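Local coordinates for protein probable translation initiation factor eIF-2B subunit beta (Schizosaccharomyces pombe, PDB 5B04) that forms part of the eIF2B complex, which catalyses the exchange of GDP for GTP on the gamma subunit of translation initiation factor eIF2, at residues E78-R86 / I319-P327. Numbering follows the deposited sequence.
With PO4 (phosphate ion), chain M.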
loop_
_atom_site.group_PDB
_atom_site.type_symbol
_atom_site.label_atom_id
_atom_site.label_comp_id
_atom_site.label_asym_id
_atom_site.label_seq_id
_atom_site.Cartn_x
_atom_site.Cartn_y
_atom_site.Cartn_z
ATOM N N GLU C 78 -17.882 11.484 27.442
ATOM C CA GLU C 78 -17.658 12.796 26.847
ATOM C C GLU C 78 -16.423 13.417 27.489
ATOM O O GLU C 78 -16.520 14.357 28.276
ATOM C CB GLU C 78 -18.881 13.698 27.028
ATOM C CG GLU C 78 -20.139 13.189 26.337
ATOM C CD GLU C 78 -20.184 13.535 24.859
ATOM O OE1 GLU C 78 -21.137 13.103 24.176
ATOM O OE2 GLU C 78 -19.272 14.242 24.381
ATOM N N PHE C 79 -15.262 12.874 27.134
ATOM C CA PHE C 79 -13.999 13.186 27.799
ATOM C C PHE C 79 -13.584 14.650 27.687
ATOM O O PHE C 79 -12.731 15.113 28.444
ATOM C CB PHE C 79 -12.887 12.299 27.238
ATOM C CG PHE C 79 -13.216 10.834 27.250
ATOM C CD1 PHE C 79 -13.850 10.243 26.169
ATOM C CD2 PHE C 79 -12.892 10.048 28.342
ATOM C CE1 PHE C 79 -14.155 8.896 26.178
ATOM C CE2 PHE C 79 -13.194 8.699 28.357
ATOM C CZ PHE C 79 -13.826 8.123 27.274
ATOM N N SER C 80 -14.181 15.371 26.743
ATOM C CA SER C 80 -13.882 16.787 26.561
ATOM C C SER C 80 -14.245 17.591 27.808
ATOM O O SER C 80 -13.613 18.603 28.108
ATOM C CB SER C 80 -14.619 17.338 25.340
ATOM O OG SER C 80 -16.005 17.050 25.406
ATOM N N CYS C 81 -15.263 17.130 28.529
ATOM C CA CYS C 81 -15.667 17.755 29.784
ATOM C C CYS C 81 -14.536 17.709 30.802
ATOM O O CYS C 81 -14.097 18.744 31.304
ATOM C CB CYS C 81 -16.909 17.068 30.356
ATOM S SG CYS C 81 -17.491 17.754 31.925
ATOM N N GLY C 82 -14.072 16.499 31.100
ATOM C CA GLY C 82 -13.003 16.298 32.060
ATOM C C GLY C 82 -11.722 17.007 31.670
ATOM O O GLY C 82 -10.969 17.458 32.532
ATOM N N ASN C 83 -11.475 17.107 30.368
ATOM C CA ASN C 83 -10.287 17.786 29.864
ATOM C C ASN C 83 -10.295 19.270 30.206
ATOM O O ASN C 83 -9.278 19.826 30.620
ATOM C CB ASN C 83 -10.164 17.600 28.352
ATOM C CG ASN C 83 -9.868 16.165 27.964
ATOM O OD1 ASN C 83 -9.429 15.365 28.791
ATOM N ND2 ASN C 83 -10.102 15.831 26.700
ATOM N N ILE C 84 -11.449 19.907 30.031
ATOM C CA ILE C 84 -11.611 21.315 30.374
ATOM C C ILE C 84 -11.381 21.524 31.868
ATOM O O ILE C 84 -10.740 22.493 32.277
ATOM C CB ILE C 84 -13.009 21.836 29.981
ATOM C CG1 ILE C 84 -13.190 21.777 28.464
ATOM C CG2 ILE C 84 -13.217 23.258 30.477
ATOM C CD1 ILE C 84 -12.119 22.518 27.693
ATOM N N ILE C 85 -11.898 20.602 32.675
ATOM C CA ILE C 85 -11.702 20.645 34.120
ATOM C C ILE C 85 -10.217 20.605 34.468
ATOM O O ILE C 85 -9.740 21.396 35.282
ATOM C CB ILE C 85 -12.415 19.473 34.827
ATOM C CG1 ILE C 85 -13.907 19.463 34.486
ATOM C CG2 ILE C 85 -12.210 19.549 36.332
ATOM C CD1 ILE C 85 -14.652 20.686 34.972
ATOM N N ARG C 86 -9.493 19.685 33.837
ATOM C CA ARG C 86 -8.066 19.515 34.094
ATOM C C ARG C 86 -7.262 20.744 33.683
ATOM O O ARG C 86 -6.256 21.074 34.311
ATOM C CB ARG C 86 -7.536 18.278 33.366
ATOM C CG ARG C 86 -8.115 16.965 33.862
ATOM C CD ARG C 86 -7.556 15.787 33.081
ATOM N NE ARG C 86 -8.138 14.518 33.509
ATOM C CZ ARG C 86 -9.176 13.934 32.919
ATOM N NH1 ARG C 86 -9.752 14.505 31.870
ATOM N NH2 ARG C 86 -9.639 12.779 33.377
ATOM N N ILE C 319 -6.680 19.564 20.305
ATOM C CA ILE C 319 -6.005 18.981 21.460
ATOM C C ILE C 319 -6.920 18.828 22.673
ATOM O O ILE C 319 -6.564 18.160 23.643
ATOM C CB ILE C 319 -4.771 19.815 21.871
ATOM C CG1 ILE C 319 -4.990 21.302 21.575
ATOM C CG2 ILE C 319 -3.533 19.324 21.138
ATOM C CD1 ILE C 319 -5.934 22.013 22.529
ATOM N N TYR C 320 -8.097 19.442 22.618
ATOM C CA TYR C 320 -9.037 19.375 23.731
ATOM C C TYR C 320 -9.721 18.013 23.795
ATOM O O TYR C 320 -10.364 17.678 24.789
ATOM C CB TYR C 320 -10.082 20.489 23.625
ATOM C CG TYR C 320 -11.115 20.286 22.539
ATOM C CD1 TYR C 320 -10.839 20.618 21.220
ATOM C CD2 TYR C 320 -12.374 19.780 22.836
ATOM C CE1 TYR C 320 -11.784 20.440 20.224
ATOM C CE2 TYR C 320 -13.323 19.597 21.850
ATOM C CZ TYR C 320 -13.024 19.929 20.546
ATOM O OH TYR C 320 -13.969 19.750 19.563
ATOM N N LYS C 321 -9.576 17.228 22.731
ATOM C CA LYS C 321 -10.128 15.878 22.693
ATOM C C LYS C 321 -9.120 14.860 23.218
ATOM O O LYS C 321 -9.368 13.654 23.187
ATOM C CB LYS C 321 -10.551 15.504 21.271
ATOM C CG LYS C 321 -11.632 16.392 20.677
ATOM C CD LYS C 321 -12.032 15.898 19.295
ATOM C CE LYS C 321 -12.999 16.851 18.616
ATOM N NZ LYS C 321 -13.337 16.403 17.237
ATOM N N LEU C 322 -7.982 15.350 23.696
ATOM C CA LEU C 322 -6.935 14.484 24.223
ATOM C C LEU C 322 -7.119 14.258 25.722
ATOM O O LEU C 322 -6.833 15.138 26.533
ATOM C CB LEU C 322 -5.556 15.081 23.935
ATOM C CG LEU C 322 -4.334 14.212 24.236
ATOM C CD1 LEU C 322 -4.444 12.863 23.544
ATOM C CD2 LEU C 322 -3.059 14.926 23.813
ATOM N N SER C 323 -7.603 13.073 26.080
ATOM C CA SER C 323 -7.871 12.736 27.474
ATOM C C SER C 323 -6.827 11.764 28.017
ATOM O O SER C 323 -6.383 10.865 27.305
ATOM C CB SER C 323 -9.274 12.141 27.614
ATOM O OG SER C 323 -9.585 11.867 28.969
ATOM N N PRO C 324 -6.428 11.946 29.285
ATOM C CA PRO C 324 -5.387 11.112 29.897
ATOM C C PRO C 324 -5.873 9.741 30.370
ATOM O O PRO C 324 -5.039 8.898 30.700
ATOM C CB PRO C 324 -4.930 11.956 31.089
ATOM C CG PRO C 324 -6.132 12.740 31.461
ATOM C CD PRO C 324 -6.840 13.049 30.171
ATOM N N VAL C 325 -7.184 9.523 30.406
ATOM C CA VAL C 325 -7.726 8.257 30.894
ATOM C C VAL C 325 -7.242 7.080 30.051
ATOM O O VAL C 325 -7.191 7.161 28.824
ATOM C CB VAL C 325 -9.270 8.265 30.914
ATOM C CG1 VAL C 325 -9.781 9.141 32.047
ATOM C CG2 VAL C 325 -9.823 8.729 29.578
ATOM N N TYR C 326 -6.873 5.992 30.719
ATOM C CA TYR C 326 -6.373 4.812 30.025
ATOM C C TYR C 326 -7.497 3.822 29.741
ATOM O O TYR C 326 -8.248 3.452 30.645
ATOM C CB TYR C 326 -5.269 4.131 30.836
ATOM C CG TYR C 326 -4.525 3.069 30.059
ATOM C CD1 TYR C 326 -3.451 3.404 29.247
ATOM C CD2 TYR C 326 -4.904 1.734 30.129
ATOM C CE1 TYR C 326 -2.770 2.441 28.530
ATOM C CE2 TYR C 326 -4.228 0.762 29.414
ATOM C CZ TYR C 326 -3.162 1.122 28.616
ATOM O OH TYR C 326 -2.483 0.163 27.900
ATOM N N PRO C 327 -7.610 3.386 28.478
ATOM C CA PRO C 327 -8.631 2.424 28.049
ATOM C C PRO C 327 -8.421 1.035 28.643
ATOM O O PRO C 327 -8.056 0.111 27.916
ATOM C CB PRO C 327 -8.461 2.390 26.528
ATOM C CG PRO C 327 -7.049 2.798 26.298
ATOM C CD PRO C 327 -6.747 3.809 27.362
HETATM P P PO4 M . -15.408 17.155 14.747
HETATM O O1 PO4 M . -14.837 17.886 15.939
HETATM O O2 PO4 M . -15.603 15.697 15.098
HETATM O O3 PO4 M . -14.452 17.267 13.584
HETATM O O4 PO4 M . -16.735 17.766 14.363
#
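N83 reaches from helix 79-102 into the loop 319-327 and makes the one hydrogen bond between 78-86 and 319-327. Its CG stands beside the backbone N (chi1 -68°), which directs the amide at the loop backbone. CB lies 3.6 Å from Y320 O. CG lies about equally far from that oxygen and from L322 O, 3.5 Å from the latter. ND2 donates to Y320 O at 2.7 Å, with an N-H...O angle of 155°, and the donor sits above the carbonyl plane. L322 O is also near ND2, but the angle is poor; this oxygen accepts from the Y392 hydroxyl instead. OD1, the other branch, rests against CA of S323 at 3.3 Å.

R86 lies one turn on. Its chain is extended from CG to NE, and P324 CG lies over one face of the guanidinium, toward its rim, 3.4 Å from NE. NE and NH2 donate to the backbone oxygens of D396 and T397. Shortening R86 to an alanine would probably leave P324 without its flat partner and those two carbonyls near the chain's C-terminus without their donors.

F79 CB packs on S323 CB, and its ring carbon CD2 meets V325 CG2 at 3.6 Å. Y320 turns a ring edge to S80 CB. The CB of K321 points away from the helix; at the end of its extended chain NZ donates to a phosphate ion, probably from the crystallisation liquor.

The contact joins the helical N-terminal region to the Rossmann-like part of the chain. The loop follows strand 313-316 of the mixed sheet and lies between helix 79-102 and helix 384-391, with I287 of strand 286-287 hydrogen-bonded through its backbone to K321 and S323.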